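Local structure of peptidase, zinc-dependent (Methanocorpusculum labreanum, 3LMC) at residues 60-73 and 81-93. The protein is probably a zinc-dependent metallopeptidase of family M54 that also carries an iron ion bound by four cysteines. Sequence-based numbering, arbitrary orientation.
Sequences LDMFRRRMPQIFKP and YNKFNHLHEKILL
Where helices 60-66 and 68-71 of this M54-family protein pack against helix 81-88 and the start of strand 90-93, Arg64 reaches the C-terminal part of helix 81-88 and Glu89, which links it to the strand. Its chain, extended as far as CD, bends at chi3 (54°), bringing NE to Asn85 OD1 at 2.7 Å and NH1 to Glu89 O at 3.0 Å. Both acceptors are tilted from the guanidinium plane, while His86 CA covers one of its faces. Asp61 OD1 takes NH2 in a salt bridge, and its other oxygen, OD2, holds Arg65 NH1. Arg64 NH1 and NH2 also bond to the carbonyls of Gly116 and Leu115, respectively. An alanine in place of Arg64 would probably leave Asn85 OD1 and Glu89 O without this donor, and Asp61 with Arg65 alone of its two salt-bridge partners. Tyr81 OH donates to Arg64 O (2.7 Å) from above the carbonyl plane, on the face opposite Met67 N. The Tyr81 ring is sandwiched between Lys72 CB and Asn85 CB. Ile91 CD1 sits over one face of Phe71, 3.7 Å from the ring centroid, and Ile91 CG2 meets Leu60 CD1. Glu89 OE1 bonds to His4, and strand 90-93 runs between strands 3-7 and 117-120, with helix 60-66 packed across the Ile91 side of the sheet.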
loop_
_atom_site.group_PDB
_atom_site.type_symbol
_atom_site.label_atom_id
_atom_site.label_comp_id
_atom_site.label_asym_id
_atom_site.label_seq_id
_atom_site.Cartn_x
_atom_site.Cartn_y
_atom_site.Cartn_z
ATOM N N LEU A 60 11.950 -0.267 -3.372
ATOM C CA LEU A 60 11.068 0.889 -3.523
ATOM C C LEU A 60 11.709 2.153 -2.928
ATOM O O LEU A 60 11.636 3.241 -3.506
ATOM C CB LEU A 60 9.731 0.628 -2.834
ATOM C CG LEU A 60 8.467 1.039 -3.582
ATOM C CD1 LEU A 60 7.311 1.181 -2.594
ATOM C CD2 LEU A 60 8.693 2.333 -4.343
ATOM N N ASP A 61 12.327 2.012 -1.762
ATOM C CA ASP A 61 13.069 3.131 -1.195
ATOM C C ASP A 61 14.173 3.570 -2.170
ATOM O O ASP A 61 14.322 4.751 -2.475
ATOM C CB ASP A 61 13.665 2.762 0.154
ATOM C CG ASP A 61 14.690 3.779 0.627
ATOM O OD1 ASP A 61 14.312 4.929 0.950
ATOM O OD2 ASP A 61 15.881 3.431 0.655
HETATM N N MSE A 62 14.949 2.619 -2.667
HETATM C CA MSE A 62 16.014 2.966 -3.609
HETATM C C MSE A 62 15.488 3.696 -4.840
HETATM O O MSE A 62 16.101 4.652 -5.315
HETATM C CB MSE A 62 16.764 1.718 -4.045
HETATM C CG MSE A 62 17.471 1.005 -2.913
HETATM SE SE MSE A 62 18.671 -0.305 -3.677
HETATM C CE MSE A 62 19.167 0.715 -5.292
ATOM N N PHE A 63 14.352 3.239 -5.358
ATOM C CA PHE A 63 13.737 3.876 -6.516
ATOM C C PHE A 63 13.348 5.331 -6.220
ATOM O O PHE A 63 13.615 6.241 -7.016
ATOM C CB PHE A 63 12.498 3.087 -6.970
ATOM C CG PHE A 63 11.832 3.669 -8.162
ATOM C CD1 PHE A 63 12.341 3.437 -9.437
ATOM C CD2 PHE A 63 10.699 4.463 -8.020
ATOM C CE1 PHE A 63 11.721 3.981 -10.560
ATOM C CE2 PHE A 63 10.072 5.009 -9.138
ATOM C CZ PHE A 63 10.586 4.767 -10.408
ATOM N N ARG A 64 12.699 5.549 -5.085
ATOM C CA ARG A 64 12.336 6.905 -4.700
ATOM C C ARG A 64 13.576 7.808 -4.645
ATOM O O ARG A 64 13.584 8.895 -5.222
ATOM C CB ARG A 64 11.640 6.909 -3.342
ATOM C CG ARG A 64 11.286 8.306 -2.818
ATOM C CD ARG A 64 10.581 8.199 -1.457
ATOM N NE ARG A 64 11.408 7.412 -0.555
ATOM C CZ ARG A 64 10.943 6.631 0.410
ATOM N NH1 ARG A 64 9.637 6.554 0.640
ATOM N NH2 ARG A 64 11.795 5.935 1.153
ATOM N N ARG A 65 14.622 7.357 -3.960
ATOM C CA ARG A 65 15.802 8.201 -3.783
ATOM C C ARG A 65 16.439 8.539 -5.131
ATOM O O ARG A 65 16.954 9.644 -5.331
ATOM C CB ARG A 65 16.823 7.544 -2.859
ATOM C CG ARG A 65 18.141 8.307 -2.774
ATOM C CD ARG A 65 18.925 7.932 -1.533
ATOM N NE ARG A 65 19.266 6.511 -1.501
ATOM C CZ ARG A 65 18.554 5.579 -0.871
ATOM N NH1 ARG A 65 17.444 5.908 -0.221
ATOM N NH2 ARG A 65 18.955 4.313 -0.892
ATOM N N ARG A 66 16.381 7.582 -6.054
ATOM C CA ARG A 66 16.955 7.726 -7.391
ATOM C C ARG A 66 16.055 8.586 -8.294
ATOM O O ARG A 66 16.487 9.027 -9.359
ATOM C CB ARG A 66 17.190 6.328 -7.996
ATOM C CG ARG A 66 17.720 6.286 -9.421
ATOM C CD ARG A 66 17.979 4.847 -9.886
ATOM N NE ARG A 66 16.743 4.120 -10.195
ATOM C CZ ARG A 66 16.287 3.904 -11.427
ATOM N NH1 ARG A 66 16.969 4.346 -12.490
ATOM N NH2 ARG A 66 15.154 3.233 -11.603
HETATM N N MSE A 67 14.821 8.855 -7.861
HETATM C CA MSE A 67 13.839 9.528 -8.730
HETATM C C MSE A 67 13.257 10.845 -8.196
HETATM O O MSE A 67 12.048 10.953 -8.012
HETATM C CB MSE A 67 12.690 8.571 -9.084
HETATM C CG MSE A 67 13.095 7.361 -9.930
HETATM SE SE MSE A 67 13.848 7.860 -11.698
HETATM C CE MSE A 67 12.226 8.306 -12.636
ATOM N N PRO A 68 14.112 11.858 -7.968
ATOM C CA PRO A 68 13.634 13.171 -7.520
ATOM C C PRO A 68 12.636 13.771 -8.494
ATOM O O PRO A 68 11.645 14.395 -8.087
ATOM C CB PRO A 68 14.905 14.032 -7.527
ATOM C CG PRO A 68 16.026 13.080 -7.436
ATOM C CD PRO A 68 15.583 11.809 -8.085
ATOM N N GLN A 69 12.911 13.608 -9.783
ATOM C CA GLN A 69 12.063 14.202 -10.806
ATOM C C GLN A 69 10.618 13.679 -10.696
ATOM O O GLN A 69 9.680 14.318 -11.186
ATOM C CB GLN A 69 12.653 14.008 -12.215
ATOM C CG GLN A 69 12.799 12.563 -12.686
ATOM C CD GLN A 69 14.168 11.952 -12.378
ATOM O OE1 GLN A 69 14.759 12.218 -11.332
ATOM N NE2 GLN A 69 14.665 11.116 -13.289
ATOM N N ILE A 70 10.436 12.540 -10.025
ATOM C CA ILE A 70 9.081 12.046 -9.750
ATOM C C ILE A 70 8.526 12.469 -8.375
ATOM O O ILE A 70 7.440 13.034 -8.303
ATOM C CB ILE A 70 8.976 10.509 -9.899
ATOM C CG1 ILE A 70 9.355 10.076 -11.311
ATOM C CG2 ILE A 70 7.564 10.039 -9.613
ATOM C CD1 ILE A 70 9.136 8.598 -11.547
ATOM N N PHE A 71 9.267 12.216 -7.294
ATOM C CA PHE A 71 8.687 12.343 -5.946
ATOM C C PHE A 71 8.993 13.626 -5.158
ATOM O O PHE A 71 8.285 13.938 -4.193
ATOM C CB PHE A 71 9.064 11.131 -5.090
ATOM C CG PHE A 71 8.646 9.818 -5.688
ATOM C CD1 PHE A 71 7.333 9.375 -5.577
ATOM C CD2 PHE A 71 9.561 9.028 -6.374
ATOM C CE1 PHE A 71 6.946 8.166 -6.143
ATOM C CE2 PHE A 71 9.180 7.811 -6.931
ATOM C CZ PHE A 71 7.881 7.384 -6.818
ATOM N N LYS A 72 10.040 14.352 -5.541
ATOM C CA LYS A 72 10.460 15.529 -4.773
ATOM C C LYS A 72 9.580 16.739 -5.086
ATOM O O LYS A 72 9.451 17.117 -6.245
ATOM C CB LYS A 72 11.929 15.844 -5.060
ATOM C CG LYS A 72 12.442 17.117 -4.410
ATOM C CD LYS A 72 13.901 17.381 -4.766
ATOM C CE LYS A 72 14.029 18.222 -6.034
ATOM N NZ LYS A 72 13.291 19.536 -5.973
ATOM N N PRO A 73 8.957 17.343 -4.058
ATOM C CA PRO A 73 8.197 18.581 -4.274
ATOM C C PRO A 73 9.098 19.624 -4.927
ATOM O O PRO A 73 10.302 19.615 -4.676
ATOM C CB PRO A 73 7.843 19.029 -2.852
ATOM C CG PRO A 73 7.842 17.784 -2.056
ATOM C CD PRO A 73 8.935 16.924 -2.647
ATOM N N TYR A 81 16.287 16.261 -0.049
ATOM C CA TYR A 81 15.515 15.113 -0.531
ATOM C C TYR A 81 16.338 13.831 -0.468
ATOM O O TYR A 81 15.839 12.765 -0.069
ATOM C CB TYR A 81 15.033 15.370 -1.958
ATOM C CG TYR A 81 14.294 14.219 -2.612
ATOM C CD1 TYR A 81 14.964 13.308 -3.420
ATOM C CD2 TYR A 81 12.921 14.060 -2.446
ATOM C CE1 TYR A 81 14.294 12.257 -4.036
ATOM C CE2 TYR A 81 12.241 13.010 -3.063
ATOM C CZ TYR A 81 12.932 12.114 -3.851
ATOM O OH TYR A 81 12.264 11.072 -4.464
ATOM N N ASN A 82 17.598 13.927 -0.884
ATOM C CA ASN A 82 18.484 12.770 -0.850
ATOM C C ASN A 82 18.590 12.196 0.562
ATOM O O ASN A 82 18.548 10.979 0.736
ATOM C CB ASN A 82 19.873 13.110 -1.401
ATOM C CG ASN A 82 20.695 11.866 -1.716
ATOM O OD1 ASN A 82 21.613 11.514 -0.975
ATOM N ND2 ASN A 82 20.356 11.186 -2.817
ATOM N N LYS A 83 18.707 13.069 1.560
ATOM C CA LYS A 83 18.835 12.621 2.942
ATOM C C LYS A 83 17.507 12.218 3.556
ATOM O O LYS A 83 17.445 11.286 4.355
ATOM C CB LYS A 83 19.489 13.708 3.810
ATOM C CG LYS A 83 20.924 14.049 3.406
ATOM C CD LYS A 83 21.528 15.077 4.344
ATOM C CE LYS A 83 22.956 15.458 3.950
ATOM N NZ LYS A 83 23.995 14.511 4.451
ATOM N N PHE A 84 16.437 12.914 3.198
ATOM C CA PHE A 84 15.208 12.754 3.964
ATOM C C PHE A 84 13.965 12.302 3.186
ATOM O O PHE A 84 12.859 12.442 3.699
ATOM C CB PHE A 84 14.887 14.048 4.720
ATOM C CG PHE A 84 16.003 14.530 5.625
ATOM C CD1 PHE A 84 16.416 13.770 6.706
ATOM C CD2 PHE A 84 16.603 15.762 5.407
ATOM C CE1 PHE A 84 17.431 14.220 7.551
ATOM C CE2 PHE A 84 17.627 16.231 6.257
ATOM C CZ PHE A 84 18.039 15.461 7.317
ATOM N N ASN A 85 14.133 11.775 1.969
ATOM C CA ASN A 85 12.979 11.388 1.148
ATOM C C ASN A 85 12.028 10.407 1.848
ATOM O O ASN A 85 10.814 10.473 1.660
ATOM C CB ASN A 85 13.397 10.853 -0.245
ATOM C CG ASN A 85 14.293 9.615 -0.165
ATOM O OD1 ASN A 85 13.809 8.492 -0.026
ATOM N ND2 ASN A 85 15.608 9.822 -0.255
ATOM N N HIS A 86 12.578 9.498 2.648
ATOM C CA HIS A 86 11.767 8.500 3.353
ATOM C C HIS A 86 10.895 9.098 4.469
ATOM O O HIS A 86 9.926 8.474 4.891
ATOM C CB HIS A 86 12.661 7.390 3.928
ATOM C CG HIS A 86 13.666 7.886 4.925
ATOM N ND1 HIS A 86 14.765 8.637 4.566
ATOM C CD2 HIS A 86 13.729 7.747 6.272
ATOM C CE1 HIS A 86 15.469 8.928 5.645
ATOM N NE2 HIS A 86 14.857 8.405 6.695
ATOM N N LEU A 87 11.242 10.290 4.964
ATOM C CA LEU A 87 10.430 10.929 6.015
ATOM C C LEU A 87 9.241 11.654 5.383
ATOM O O LEU A 87 8.179 11.775 5.995
ATOM C CB LEU A 87 11.240 11.961 6.830
ATOM C CG LEU A 87 12.642 11.664 7.382
ATOM C CD1 LEU A 87 13.161 12.834 8.252
ATOM C CD2 LEU A 87 12.634 10.366 8.187
ATOM N N HIS A 88 9.422 12.131 4.152
ATOM C CA HIS A 88 8.485 13.097 3.582
ATOM C C HIS A 88 7.607 12.565 2.463
ATOM O O HIS A 88 6.457 12.983 2.323
ATOM C CB HIS A 88 9.240 14.338 3.102
ATOM C CG HIS A 88 9.860 15.118 4.212
ATOM N ND1 HIS A 88 9.190 16.115 4.886
ATOM C CD2 HIS A 88 11.088 15.041 4.779
ATOM C CE1 HIS A 88 9.974 16.614 5.823
ATOM N NE2 HIS A 88 11.132 15.982 5.777
ATOM N N GLU A 89 8.145 11.663 1.651
ATOM C CA GLU A 89 7.409 11.201 0.479
ATOM C C GLU A 89 7.075 9.719 0.622
ATOM O O GLU A 89 7.807 8.848 0.159
ATOM C CB GLU A 89 8.204 11.485 -0.798
ATOM C CG GLU A 89 8.680 12.937 -0.897
ATOM C CD GLU A 89 7.533 13.951 -0.850
ATOM O OE1 GLU A 89 6.446 13.664 -1.400
ATOM O OE2 GLU A 89 7.719 15.043 -0.268
ATOM N N LYS A 90 5.973 9.450 1.310
ATOM C CA LYS A 90 5.566 8.088 1.590
ATOM C C LYS A 90 5.055 7.491 0.298
ATOM O O LYS A 90 4.351 8.160 -0.454
ATOM C CB LYS A 90 4.443 8.081 2.620
ATOM C CG LYS A 90 4.769 8.827 3.917
ATOM C CD LYS A 90 6.086 8.386 4.521
ATOM C CE LYS A 90 6.300 9.053 5.919
ATOM N NZ LYS A 90 7.619 8.642 6.503
ATOM N N ILE A 91 5.403 6.238 0.032
ATOM C CA ILE A 91 4.890 5.556 -1.151
ATOM C C ILE A 91 4.143 4.277 -0.804
ATOM O O ILE A 91 4.636 3.457 -0.031
ATOM C CB ILE A 91 6.028 5.210 -2.111
ATOM C CG1 ILE A 91 6.684 6.501 -2.612
ATOM C CG2 ILE A 91 5.530 4.309 -3.256
ATOM C CD1 ILE A 91 8.000 6.277 -3.351
ATOM N N LEU A 92 2.959 4.116 -1.388
ATOM C CA LEU A 92 2.246 2.841 -1.372
ATOM C C LEU A 92 2.286 2.254 -2.783
ATOM O O LEU A 92 1.718 2.826 -3.721
ATOM C CB LEU A 92 0.787 3.032 -0.934
ATOM C CG LEU A 92 -0.128 1.796 -1.067
ATOM C CD1 LEU A 92 0.425 0.619 -0.279
ATOM C CD2 LEU A 92 -1.594 2.075 -0.659
ATOM N N LEU A 93 2.953 1.112 -2.929
ATOM C CA LEU A 93 3.012 0.391 -4.203
ATOM C C LEU A 93 1.827 -0.592 -4.285
ATOM O O LEU A 93 1.583 -1.372 -3.360
ATOM C CB LEU A 93 4.333 -0.380 -4.296
ATOM C CG LEU A 93 4.978 -0.805 -5.623
ATOM C CD1 LEU A 93 5.566 -2.214 -5.525
ATOM C CD2 LEU A 93 4.051 -0.678 -6.802
#